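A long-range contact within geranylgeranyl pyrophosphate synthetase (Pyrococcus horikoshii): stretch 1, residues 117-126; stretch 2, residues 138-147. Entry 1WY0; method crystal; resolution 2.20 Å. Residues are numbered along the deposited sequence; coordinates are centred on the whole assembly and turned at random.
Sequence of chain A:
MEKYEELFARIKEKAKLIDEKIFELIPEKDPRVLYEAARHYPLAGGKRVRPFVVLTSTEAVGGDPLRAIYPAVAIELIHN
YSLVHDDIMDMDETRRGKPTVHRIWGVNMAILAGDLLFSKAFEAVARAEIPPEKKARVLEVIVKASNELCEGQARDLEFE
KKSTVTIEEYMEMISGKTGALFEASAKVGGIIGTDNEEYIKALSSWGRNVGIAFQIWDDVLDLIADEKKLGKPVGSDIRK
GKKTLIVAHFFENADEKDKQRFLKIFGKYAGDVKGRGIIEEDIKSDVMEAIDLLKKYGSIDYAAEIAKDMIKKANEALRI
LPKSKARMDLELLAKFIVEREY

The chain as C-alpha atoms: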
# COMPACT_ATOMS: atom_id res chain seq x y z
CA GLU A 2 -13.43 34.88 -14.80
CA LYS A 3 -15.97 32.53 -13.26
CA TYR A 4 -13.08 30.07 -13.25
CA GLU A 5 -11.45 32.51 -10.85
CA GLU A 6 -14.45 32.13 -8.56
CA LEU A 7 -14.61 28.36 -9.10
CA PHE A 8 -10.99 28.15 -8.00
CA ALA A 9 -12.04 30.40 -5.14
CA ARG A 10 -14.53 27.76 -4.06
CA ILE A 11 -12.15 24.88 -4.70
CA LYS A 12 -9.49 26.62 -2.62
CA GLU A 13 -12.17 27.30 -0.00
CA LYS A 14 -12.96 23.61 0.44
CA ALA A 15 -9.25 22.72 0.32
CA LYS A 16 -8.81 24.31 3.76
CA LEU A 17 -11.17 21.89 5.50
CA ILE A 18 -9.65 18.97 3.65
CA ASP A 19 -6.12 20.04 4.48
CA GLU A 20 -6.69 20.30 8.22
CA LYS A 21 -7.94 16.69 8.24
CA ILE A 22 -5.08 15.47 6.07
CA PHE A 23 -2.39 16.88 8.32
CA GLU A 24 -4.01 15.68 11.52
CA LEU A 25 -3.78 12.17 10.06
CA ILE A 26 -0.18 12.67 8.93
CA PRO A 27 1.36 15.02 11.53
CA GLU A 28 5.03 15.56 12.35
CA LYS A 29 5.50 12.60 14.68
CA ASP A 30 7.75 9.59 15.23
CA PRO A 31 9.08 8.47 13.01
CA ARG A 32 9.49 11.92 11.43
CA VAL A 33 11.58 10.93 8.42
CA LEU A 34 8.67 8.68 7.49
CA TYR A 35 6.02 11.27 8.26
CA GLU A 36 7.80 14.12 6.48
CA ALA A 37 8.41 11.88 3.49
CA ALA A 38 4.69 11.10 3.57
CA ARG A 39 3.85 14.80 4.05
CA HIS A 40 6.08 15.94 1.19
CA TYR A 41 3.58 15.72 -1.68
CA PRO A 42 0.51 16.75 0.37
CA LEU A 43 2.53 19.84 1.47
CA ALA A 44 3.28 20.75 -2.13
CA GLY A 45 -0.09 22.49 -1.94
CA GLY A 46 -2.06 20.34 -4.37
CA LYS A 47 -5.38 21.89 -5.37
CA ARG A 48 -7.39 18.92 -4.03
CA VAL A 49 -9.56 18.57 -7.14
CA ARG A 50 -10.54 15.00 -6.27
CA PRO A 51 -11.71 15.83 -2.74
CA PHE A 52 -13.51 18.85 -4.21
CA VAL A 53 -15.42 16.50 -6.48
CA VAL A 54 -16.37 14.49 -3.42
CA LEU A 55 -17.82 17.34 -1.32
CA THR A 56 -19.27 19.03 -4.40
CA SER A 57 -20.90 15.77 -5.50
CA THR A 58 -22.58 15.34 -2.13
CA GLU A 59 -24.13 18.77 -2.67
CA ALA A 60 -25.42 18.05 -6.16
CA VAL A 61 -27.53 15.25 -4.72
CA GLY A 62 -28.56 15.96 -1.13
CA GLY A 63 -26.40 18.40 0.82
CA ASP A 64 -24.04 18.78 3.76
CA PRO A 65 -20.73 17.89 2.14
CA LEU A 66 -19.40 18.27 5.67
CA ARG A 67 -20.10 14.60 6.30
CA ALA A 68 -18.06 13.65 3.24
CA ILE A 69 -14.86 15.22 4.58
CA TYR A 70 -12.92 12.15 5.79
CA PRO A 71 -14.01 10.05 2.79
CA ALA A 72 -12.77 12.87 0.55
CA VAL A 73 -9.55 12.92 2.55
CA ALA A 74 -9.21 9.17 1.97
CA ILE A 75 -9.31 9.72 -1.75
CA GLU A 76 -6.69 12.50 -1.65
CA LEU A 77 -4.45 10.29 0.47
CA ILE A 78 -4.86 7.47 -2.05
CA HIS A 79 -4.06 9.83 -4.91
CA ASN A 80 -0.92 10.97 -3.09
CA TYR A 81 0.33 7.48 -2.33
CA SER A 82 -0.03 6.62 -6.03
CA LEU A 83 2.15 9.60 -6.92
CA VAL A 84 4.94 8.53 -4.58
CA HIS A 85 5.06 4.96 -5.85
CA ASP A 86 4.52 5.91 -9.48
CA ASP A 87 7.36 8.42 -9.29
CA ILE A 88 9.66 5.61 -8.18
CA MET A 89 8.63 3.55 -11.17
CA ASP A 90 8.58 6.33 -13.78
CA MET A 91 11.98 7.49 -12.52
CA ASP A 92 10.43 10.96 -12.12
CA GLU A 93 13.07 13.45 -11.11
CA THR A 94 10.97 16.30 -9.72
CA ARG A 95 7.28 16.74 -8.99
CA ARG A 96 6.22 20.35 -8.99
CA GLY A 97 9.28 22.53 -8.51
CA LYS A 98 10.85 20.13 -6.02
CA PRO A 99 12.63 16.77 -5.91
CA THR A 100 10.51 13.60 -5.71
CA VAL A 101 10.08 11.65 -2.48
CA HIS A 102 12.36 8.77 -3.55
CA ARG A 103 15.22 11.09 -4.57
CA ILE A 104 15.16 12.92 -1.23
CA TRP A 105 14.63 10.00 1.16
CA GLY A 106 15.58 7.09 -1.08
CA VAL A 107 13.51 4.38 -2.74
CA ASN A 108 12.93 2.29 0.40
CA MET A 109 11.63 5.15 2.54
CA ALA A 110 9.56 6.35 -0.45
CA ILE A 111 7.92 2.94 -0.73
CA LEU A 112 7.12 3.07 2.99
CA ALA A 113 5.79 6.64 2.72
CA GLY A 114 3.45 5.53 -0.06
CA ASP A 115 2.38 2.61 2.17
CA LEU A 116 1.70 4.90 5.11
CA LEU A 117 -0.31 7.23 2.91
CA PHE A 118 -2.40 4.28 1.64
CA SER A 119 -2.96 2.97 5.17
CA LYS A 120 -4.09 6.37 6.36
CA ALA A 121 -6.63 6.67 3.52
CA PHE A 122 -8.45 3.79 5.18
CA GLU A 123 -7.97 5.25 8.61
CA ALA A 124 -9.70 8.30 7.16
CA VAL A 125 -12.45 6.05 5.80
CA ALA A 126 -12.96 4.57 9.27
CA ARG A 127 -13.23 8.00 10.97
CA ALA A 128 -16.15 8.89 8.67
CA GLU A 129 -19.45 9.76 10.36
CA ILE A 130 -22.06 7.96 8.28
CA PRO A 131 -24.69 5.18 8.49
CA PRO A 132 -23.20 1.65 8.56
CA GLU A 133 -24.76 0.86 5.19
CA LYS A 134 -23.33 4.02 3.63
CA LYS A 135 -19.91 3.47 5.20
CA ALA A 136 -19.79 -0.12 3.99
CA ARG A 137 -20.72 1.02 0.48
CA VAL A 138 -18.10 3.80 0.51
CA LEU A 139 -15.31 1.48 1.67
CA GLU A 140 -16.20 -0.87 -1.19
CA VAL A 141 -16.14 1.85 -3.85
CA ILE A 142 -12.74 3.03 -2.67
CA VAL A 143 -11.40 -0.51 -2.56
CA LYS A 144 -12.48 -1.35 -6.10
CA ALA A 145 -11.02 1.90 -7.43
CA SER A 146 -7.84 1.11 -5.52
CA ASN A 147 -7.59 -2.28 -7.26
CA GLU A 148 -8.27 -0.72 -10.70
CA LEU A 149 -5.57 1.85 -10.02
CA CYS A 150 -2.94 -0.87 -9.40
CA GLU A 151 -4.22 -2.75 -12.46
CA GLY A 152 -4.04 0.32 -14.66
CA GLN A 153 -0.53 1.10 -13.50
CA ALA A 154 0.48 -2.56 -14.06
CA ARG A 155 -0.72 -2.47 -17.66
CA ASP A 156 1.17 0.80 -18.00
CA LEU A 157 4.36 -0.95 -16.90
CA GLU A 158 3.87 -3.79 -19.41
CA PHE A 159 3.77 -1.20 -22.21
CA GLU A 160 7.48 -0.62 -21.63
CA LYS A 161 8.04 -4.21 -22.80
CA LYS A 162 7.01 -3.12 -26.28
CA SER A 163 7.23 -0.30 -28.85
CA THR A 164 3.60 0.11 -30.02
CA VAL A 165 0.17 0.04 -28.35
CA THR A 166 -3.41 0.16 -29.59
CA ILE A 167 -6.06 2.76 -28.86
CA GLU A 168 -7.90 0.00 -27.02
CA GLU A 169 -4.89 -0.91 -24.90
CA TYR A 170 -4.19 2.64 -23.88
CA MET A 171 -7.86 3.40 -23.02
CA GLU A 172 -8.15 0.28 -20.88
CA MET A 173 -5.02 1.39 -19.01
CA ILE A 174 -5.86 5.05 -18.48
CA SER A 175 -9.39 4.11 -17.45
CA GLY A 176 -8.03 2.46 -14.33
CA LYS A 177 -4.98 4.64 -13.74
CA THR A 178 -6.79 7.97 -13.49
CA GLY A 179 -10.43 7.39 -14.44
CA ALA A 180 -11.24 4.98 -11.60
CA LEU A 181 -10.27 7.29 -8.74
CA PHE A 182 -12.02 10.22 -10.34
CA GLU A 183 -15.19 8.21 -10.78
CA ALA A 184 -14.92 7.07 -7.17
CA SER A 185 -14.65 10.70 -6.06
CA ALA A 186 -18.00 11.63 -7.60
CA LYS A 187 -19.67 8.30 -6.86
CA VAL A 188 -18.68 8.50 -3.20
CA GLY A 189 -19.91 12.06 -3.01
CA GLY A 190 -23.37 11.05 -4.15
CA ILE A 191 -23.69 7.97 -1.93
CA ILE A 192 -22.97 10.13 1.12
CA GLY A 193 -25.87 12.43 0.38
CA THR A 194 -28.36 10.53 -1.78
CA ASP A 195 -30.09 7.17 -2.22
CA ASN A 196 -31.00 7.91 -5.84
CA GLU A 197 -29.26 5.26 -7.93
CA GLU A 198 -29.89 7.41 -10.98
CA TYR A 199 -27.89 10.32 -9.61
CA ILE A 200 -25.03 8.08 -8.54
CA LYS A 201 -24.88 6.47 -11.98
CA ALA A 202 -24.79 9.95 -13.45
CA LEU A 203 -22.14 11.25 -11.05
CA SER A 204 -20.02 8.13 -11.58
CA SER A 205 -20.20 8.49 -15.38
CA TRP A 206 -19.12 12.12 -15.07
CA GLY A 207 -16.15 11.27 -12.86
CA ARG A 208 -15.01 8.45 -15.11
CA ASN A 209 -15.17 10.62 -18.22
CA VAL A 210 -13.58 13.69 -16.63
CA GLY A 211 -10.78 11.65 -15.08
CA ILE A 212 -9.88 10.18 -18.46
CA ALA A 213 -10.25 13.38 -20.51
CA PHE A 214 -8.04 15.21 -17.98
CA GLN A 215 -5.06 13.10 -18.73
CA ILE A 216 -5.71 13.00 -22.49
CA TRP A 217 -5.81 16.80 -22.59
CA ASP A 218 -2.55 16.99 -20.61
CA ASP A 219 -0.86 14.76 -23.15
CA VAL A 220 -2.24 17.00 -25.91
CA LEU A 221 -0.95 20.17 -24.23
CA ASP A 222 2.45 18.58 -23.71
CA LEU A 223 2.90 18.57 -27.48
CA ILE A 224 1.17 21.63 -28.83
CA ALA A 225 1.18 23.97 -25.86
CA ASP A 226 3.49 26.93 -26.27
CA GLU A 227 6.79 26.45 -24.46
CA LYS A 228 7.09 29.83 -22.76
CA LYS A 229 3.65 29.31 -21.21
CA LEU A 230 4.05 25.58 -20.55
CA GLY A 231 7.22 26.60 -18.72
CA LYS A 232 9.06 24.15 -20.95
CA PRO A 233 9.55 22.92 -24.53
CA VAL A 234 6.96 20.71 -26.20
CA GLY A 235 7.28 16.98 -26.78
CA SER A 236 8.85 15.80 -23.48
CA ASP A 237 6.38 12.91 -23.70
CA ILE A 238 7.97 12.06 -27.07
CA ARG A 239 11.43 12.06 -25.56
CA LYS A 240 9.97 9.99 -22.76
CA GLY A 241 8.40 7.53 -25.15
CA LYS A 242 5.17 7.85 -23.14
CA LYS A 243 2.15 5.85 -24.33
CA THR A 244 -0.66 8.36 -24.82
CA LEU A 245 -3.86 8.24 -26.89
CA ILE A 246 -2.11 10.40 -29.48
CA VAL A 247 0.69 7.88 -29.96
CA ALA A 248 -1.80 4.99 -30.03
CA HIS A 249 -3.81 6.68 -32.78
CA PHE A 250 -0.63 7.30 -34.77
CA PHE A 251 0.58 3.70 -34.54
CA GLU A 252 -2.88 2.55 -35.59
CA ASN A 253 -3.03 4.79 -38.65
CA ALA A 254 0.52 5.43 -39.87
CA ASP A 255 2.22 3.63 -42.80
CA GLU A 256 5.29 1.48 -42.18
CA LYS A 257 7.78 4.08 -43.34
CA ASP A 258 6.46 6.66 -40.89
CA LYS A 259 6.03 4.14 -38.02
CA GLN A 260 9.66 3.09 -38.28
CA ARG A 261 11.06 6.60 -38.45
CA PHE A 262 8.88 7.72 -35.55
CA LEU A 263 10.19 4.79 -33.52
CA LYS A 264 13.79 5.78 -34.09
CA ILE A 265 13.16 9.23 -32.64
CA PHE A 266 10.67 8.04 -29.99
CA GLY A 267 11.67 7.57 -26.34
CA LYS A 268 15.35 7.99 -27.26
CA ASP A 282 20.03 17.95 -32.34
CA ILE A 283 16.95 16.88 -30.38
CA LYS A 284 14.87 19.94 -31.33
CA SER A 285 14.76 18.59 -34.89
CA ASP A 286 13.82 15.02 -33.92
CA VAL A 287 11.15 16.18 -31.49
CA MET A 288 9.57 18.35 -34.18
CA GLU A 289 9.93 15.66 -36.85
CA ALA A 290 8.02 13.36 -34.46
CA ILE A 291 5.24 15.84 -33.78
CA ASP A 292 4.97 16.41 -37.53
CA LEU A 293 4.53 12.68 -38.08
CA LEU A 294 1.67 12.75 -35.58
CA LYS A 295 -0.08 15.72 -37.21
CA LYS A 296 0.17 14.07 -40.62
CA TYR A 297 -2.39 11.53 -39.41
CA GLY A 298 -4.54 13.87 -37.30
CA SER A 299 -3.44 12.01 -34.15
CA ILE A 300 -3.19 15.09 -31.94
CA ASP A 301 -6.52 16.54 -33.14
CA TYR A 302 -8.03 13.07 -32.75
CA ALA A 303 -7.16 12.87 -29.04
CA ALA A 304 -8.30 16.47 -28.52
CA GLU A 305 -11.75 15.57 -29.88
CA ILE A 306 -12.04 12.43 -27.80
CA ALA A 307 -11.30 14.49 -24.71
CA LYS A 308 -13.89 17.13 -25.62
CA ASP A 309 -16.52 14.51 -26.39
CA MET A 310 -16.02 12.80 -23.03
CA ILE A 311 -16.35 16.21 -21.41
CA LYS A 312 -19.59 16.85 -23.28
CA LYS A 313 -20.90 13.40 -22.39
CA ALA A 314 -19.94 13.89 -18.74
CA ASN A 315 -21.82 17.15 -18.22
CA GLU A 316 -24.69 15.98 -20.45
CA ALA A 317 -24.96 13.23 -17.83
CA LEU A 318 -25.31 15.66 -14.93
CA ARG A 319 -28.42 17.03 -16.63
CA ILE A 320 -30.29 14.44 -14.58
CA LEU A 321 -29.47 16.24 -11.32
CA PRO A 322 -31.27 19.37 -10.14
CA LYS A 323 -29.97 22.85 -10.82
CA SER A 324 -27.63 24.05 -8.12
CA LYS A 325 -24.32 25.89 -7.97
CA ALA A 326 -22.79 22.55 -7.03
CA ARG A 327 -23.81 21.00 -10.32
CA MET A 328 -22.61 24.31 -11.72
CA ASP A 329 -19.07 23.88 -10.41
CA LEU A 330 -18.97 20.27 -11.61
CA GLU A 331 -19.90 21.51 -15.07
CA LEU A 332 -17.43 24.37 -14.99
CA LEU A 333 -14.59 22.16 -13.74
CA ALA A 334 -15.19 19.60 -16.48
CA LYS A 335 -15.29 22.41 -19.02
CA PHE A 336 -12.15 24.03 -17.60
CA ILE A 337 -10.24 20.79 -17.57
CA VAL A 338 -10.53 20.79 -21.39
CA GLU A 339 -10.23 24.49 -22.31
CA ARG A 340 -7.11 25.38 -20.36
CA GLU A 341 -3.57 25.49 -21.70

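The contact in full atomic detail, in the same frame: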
# COMPACT_ATOMS: atom_id res chain seq x y z
N LEU A 117 0.74 6.42 3.51
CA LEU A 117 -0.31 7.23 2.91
C LEU A 117 -1.53 6.38 2.57
O LEU A 117 -2.66 6.80 2.80
CB LEU A 117 0.21 7.94 1.66
CG LEU A 117 1.00 9.23 1.91
CD1 LEU A 117 1.65 9.71 0.60
CD2 LEU A 117 0.05 10.30 2.48
N PHE A 118 -1.30 5.19 2.02
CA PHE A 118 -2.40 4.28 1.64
C PHE A 118 -3.16 3.82 2.89
O PHE A 118 -4.39 3.83 2.94
CB PHE A 118 -1.87 3.05 0.88
CG PHE A 118 -2.93 2.30 0.10
CD1 PHE A 118 -4.07 2.94 -0.33
CD2 PHE A 118 -2.79 0.95 -0.19
CE1 PHE A 118 -5.05 2.27 -1.05
CE2 PHE A 118 -3.79 0.26 -0.92
CZ PHE A 118 -4.91 0.93 -1.34
N SER A 119 -2.40 3.40 3.90
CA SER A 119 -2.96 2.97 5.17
C SER A 119 -3.78 4.11 5.79
O SER A 119 -4.85 3.88 6.36
CB SER A 119 -1.81 2.59 6.11
OG SER A 119 -2.30 2.20 7.38
N LYS A 120 -3.29 5.34 5.68
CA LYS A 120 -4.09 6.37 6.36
C LYS A 120 -5.34 6.75 5.56
O LYS A 120 -6.34 7.20 6.11
CB LYS A 120 -3.20 7.60 6.56
CG LYS A 120 -2.04 7.33 7.53
CD LYS A 120 -2.28 7.95 8.91
CE LYS A 120 -1.18 7.58 9.91
NZ LYS A 120 -1.60 7.97 11.26
N ALA A 121 -5.40 6.48 4.27
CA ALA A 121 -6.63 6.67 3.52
C ALA A 121 -7.75 5.85 4.16
O ALA A 121 -8.88 6.32 4.27
CB ALA A 121 -6.43 6.25 2.07
N PHE A 122 -7.43 4.62 4.56
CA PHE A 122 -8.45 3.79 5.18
C PHE A 122 -8.66 4.18 6.64
O PHE A 122 -9.72 3.98 7.22
CB PHE A 122 -7.99 2.33 5.10
CG PHE A 122 -8.17 1.82 3.70
CD1 PHE A 122 -9.43 1.41 3.28
CD2 PHE A 122 -7.09 1.76 2.84
CE1 PHE A 122 -9.60 0.94 1.99
CE2 PHE A 122 -7.27 1.28 1.54
CZ PHE A 122 -8.53 0.87 1.12
N GLU A 123 -7.67 4.80 7.28
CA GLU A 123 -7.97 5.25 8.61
C GLU A 123 -8.89 6.43 8.52
O GLU A 123 -9.76 6.63 9.36
CB GLU A 123 -6.68 5.67 9.29
CG GLU A 123 -6.89 5.87 10.79
CD GLU A 123 -5.80 6.75 11.34
OE1 GLU A 123 -4.65 6.58 10.96
OE2 GLU A 123 -6.10 7.59 12.19
N ALA A 124 -8.79 7.19 7.43
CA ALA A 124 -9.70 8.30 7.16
C ALA A 124 -11.10 7.76 6.87
O ALA A 124 -12.09 8.34 7.30
CB ALA A 124 -9.20 9.11 5.97
N VAL A 125 -11.17 6.66 6.13
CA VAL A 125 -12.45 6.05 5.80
C VAL A 125 -13.16 5.61 7.08
O VAL A 125 -14.37 5.77 7.21
CB VAL A 125 -12.28 4.82 4.90
CG1 VAL A 125 -13.60 4.09 4.75
CG2 VAL A 125 -11.77 5.25 3.54
N ALA A 126 -12.40 5.04 8.01
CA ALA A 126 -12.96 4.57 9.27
C ALA A 126 -13.52 5.72 10.11
O ALA A 126 -14.60 5.60 10.67
CB ALA A 126 -11.90 3.81 10.05
N VAL A 138 -19.15 2.84 0.87
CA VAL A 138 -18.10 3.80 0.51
C VAL A 138 -16.76 3.06 0.52
O VAL A 138 -15.95 3.23 -0.39
CB VAL A 138 -18.05 4.98 1.52
CG1 VAL A 138 -16.80 5.82 1.27
CG2 VAL A 138 -19.29 5.85 1.36
N LEU A 139 -16.54 2.25 1.55
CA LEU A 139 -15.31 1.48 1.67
C LEU A 139 -15.13 0.61 0.44
O LEU A 139 -14.03 0.48 -0.08
CB LEU A 139 -15.35 0.60 2.91
CG LEU A 139 -14.23 -0.44 3.09
CD1 LEU A 139 -12.91 0.26 3.30
CD2 LEU A 139 -14.54 -1.33 4.26
N GLU A 140 -16.23 0.02 -0.03
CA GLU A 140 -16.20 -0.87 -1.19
C GLU A 140 -15.98 -0.18 -2.53
O GLU A 140 -15.50 -0.80 -3.48
CB GLU A 140 -17.47 -1.72 -1.23
CG GLU A 140 -17.68 -2.45 -2.55
CD GLU A 140 -18.71 -3.56 -2.46
OE1 GLU A 140 -19.66 -3.44 -1.65
OE2 GLU A 140 -18.59 -4.55 -3.22
N VAL A 141 -16.34 1.10 -2.62
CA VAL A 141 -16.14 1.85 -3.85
C VAL A 141 -14.66 2.23 -3.91
O VAL A 141 -14.03 2.17 -4.96
CB VAL A 141 -16.96 3.16 -3.86
CG1 VAL A 141 -16.36 4.13 -4.86
CG2 VAL A 141 -18.41 2.87 -4.22
N ILE A 142 -14.13 2.62 -2.77
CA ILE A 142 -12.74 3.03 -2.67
C ILE A 142 -11.81 1.84 -2.89
O ILE A 142 -10.78 1.97 -3.53
CB ILE A 142 -12.48 3.71 -1.31
CG1 ILE A 142 -13.21 5.06 -1.28
CG2 ILE A 142 -10.99 3.87 -1.08
CD1 ILE A 142 -13.08 5.84 0.04
N VAL A 143 -12.20 0.68 -2.39
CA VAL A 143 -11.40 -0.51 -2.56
C VAL A 143 -11.35 -0.93 -4.03
O VAL A 143 -10.28 -1.23 -4.56
CB VAL A 143 -11.93 -1.66 -1.70
CG1 VAL A 143 -11.55 -3.00 -2.30
CG2 VAL A 143 -11.37 -1.53 -0.29
N LYS A 144 -12.49 -0.96 -4.70
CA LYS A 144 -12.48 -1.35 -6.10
C LYS A 144 -11.72 -0.37 -6.98
O LYS A 144 -11.11 -0.76 -7.97
CB LYS A 144 -13.90 -1.51 -6.64
CG LYS A 144 -13.99 -1.45 -8.17
CD LYS A 144 -13.65 -2.79 -8.85
CE LYS A 144 -12.13 -3.05 -8.97
NZ LYS A 144 -11.79 -4.42 -8.46
N ALA A 145 -11.75 0.91 -6.64
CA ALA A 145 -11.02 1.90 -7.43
C ALA A 145 -9.54 1.71 -7.15
O ALA A 145 -8.69 1.86 -8.03
CB ALA A 145 -11.46 3.32 -7.06
N SER A 146 -9.22 1.36 -5.91
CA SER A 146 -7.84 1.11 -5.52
C SER A 146 -7.28 -0.03 -6.39
O SER A 146 -6.22 0.09 -6.99
CB SER A 146 -7.77 0.71 -4.05
OG SER A 146 -6.46 0.31 -3.70
N ASN A 147 -8.02 -1.14 -6.46
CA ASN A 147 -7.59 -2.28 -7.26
C ASN A 147 -7.41 -1.89 -8.74
O ASN A 147 -6.42 -2.26 -9.37
CB ASN A 147 -8.59 -3.44 -7.14
CG ASN A 147 -8.67 -4.03 -5.73
OD1 ASN A 147 -7.66 -4.19 -5.04
ND2 ASN A 147 -9.88 -4.38 -5.32

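The most unusual feature of this contact is the distance it spans: the helix axes come no closer than 10.9 Å, and a few side chains bridge the gap. The helices run nearly antiparallel, at 163°, and no hydrogen bond or salt bridge crosses between them. What spans the gap is a small set of apolar side chains, two of which begin sideways and send their ends across. The buried surface is modest, 302 Å² summed over both sides, so this is a contact of a few well-placed residues rather than a continuous seam. V125 (64 Å²) and F122 (63 Å²) have the most area covered by the other stretch, L139 and I142 following with 42 Å² each; all four are buried, which suits their apolar side chains.

The spacing is uneven along the pair. The CA atoms of V125 and L139 lie 6.8 Å apart, whereas those of F118 and S146 lie 9.5 Å apart. At the narrow end a valine suffices: V125 points its CA-to-CB bond toward the other helix, and with chi1 in the t well it places CG1 4.2 Å from L139 CD1 and CG2 3.8 Å from I142 CD1. Its two methyls thus meet two different residues, which lie three positions apart on the partner helix. A compact, branched side chain does this without needing length.

Nearly one turn back along the first helix, F122 works by reach. Its CA-to-CB bond runs sideways, but chi1 near -76° carries the ring across. F122 CE1 lies 3.6 Å from L139 CD1 and 3.8 Å from V143 CG2, both at the ring edge and near its plane, while F122 CZ is 4.5 Å from I142 CG2. The ring therefore meets L139 and V143 with its edge, and I142 completes its set of three neighbours.

The second helix answers with residues at intervals of three and four, L139, I142, V143 and S146, the familiar helical rhythm that keeps one side of a helix facing a neighbour. L139 also starts sideways; its t, p rotamer brings CD1 to both V125 and F122. I142 points toward the first helix, CD1 meeting V125 and CG2 approaching F122. V143, set sideways, adds CG2 beside the phenylalanine ring.

At the wider end, F118 starts sideways but its ring end comes nearer the second helix, by S146, a small residue whose CA-to-CB bond points toward the first helix. The modelled separation of F118 CZ and S146 OG, 2.9 Å, is too short to be a comfortable contact and should carry no weight in the interpretation. The serine hydroxyl is hydrogen-bonded elsewhere in the structure, which makes a polar atom tolerable in this buried place.

Charge is kept off the contact. K120 and E123 are out of reach of the second helix and pair with each other, K120 NZ to E123 OE1 at 3.4 Å, a salt bridge whose hydrogen bond is weak. E140 and K144 are likewise out of reach of the first helix, and both are exposed. The rule to read here is local: a short branched residue where the CA-to-CB bond already points across, as at V125, and a longer side chain, as at F122 and L139, where it starts sideways.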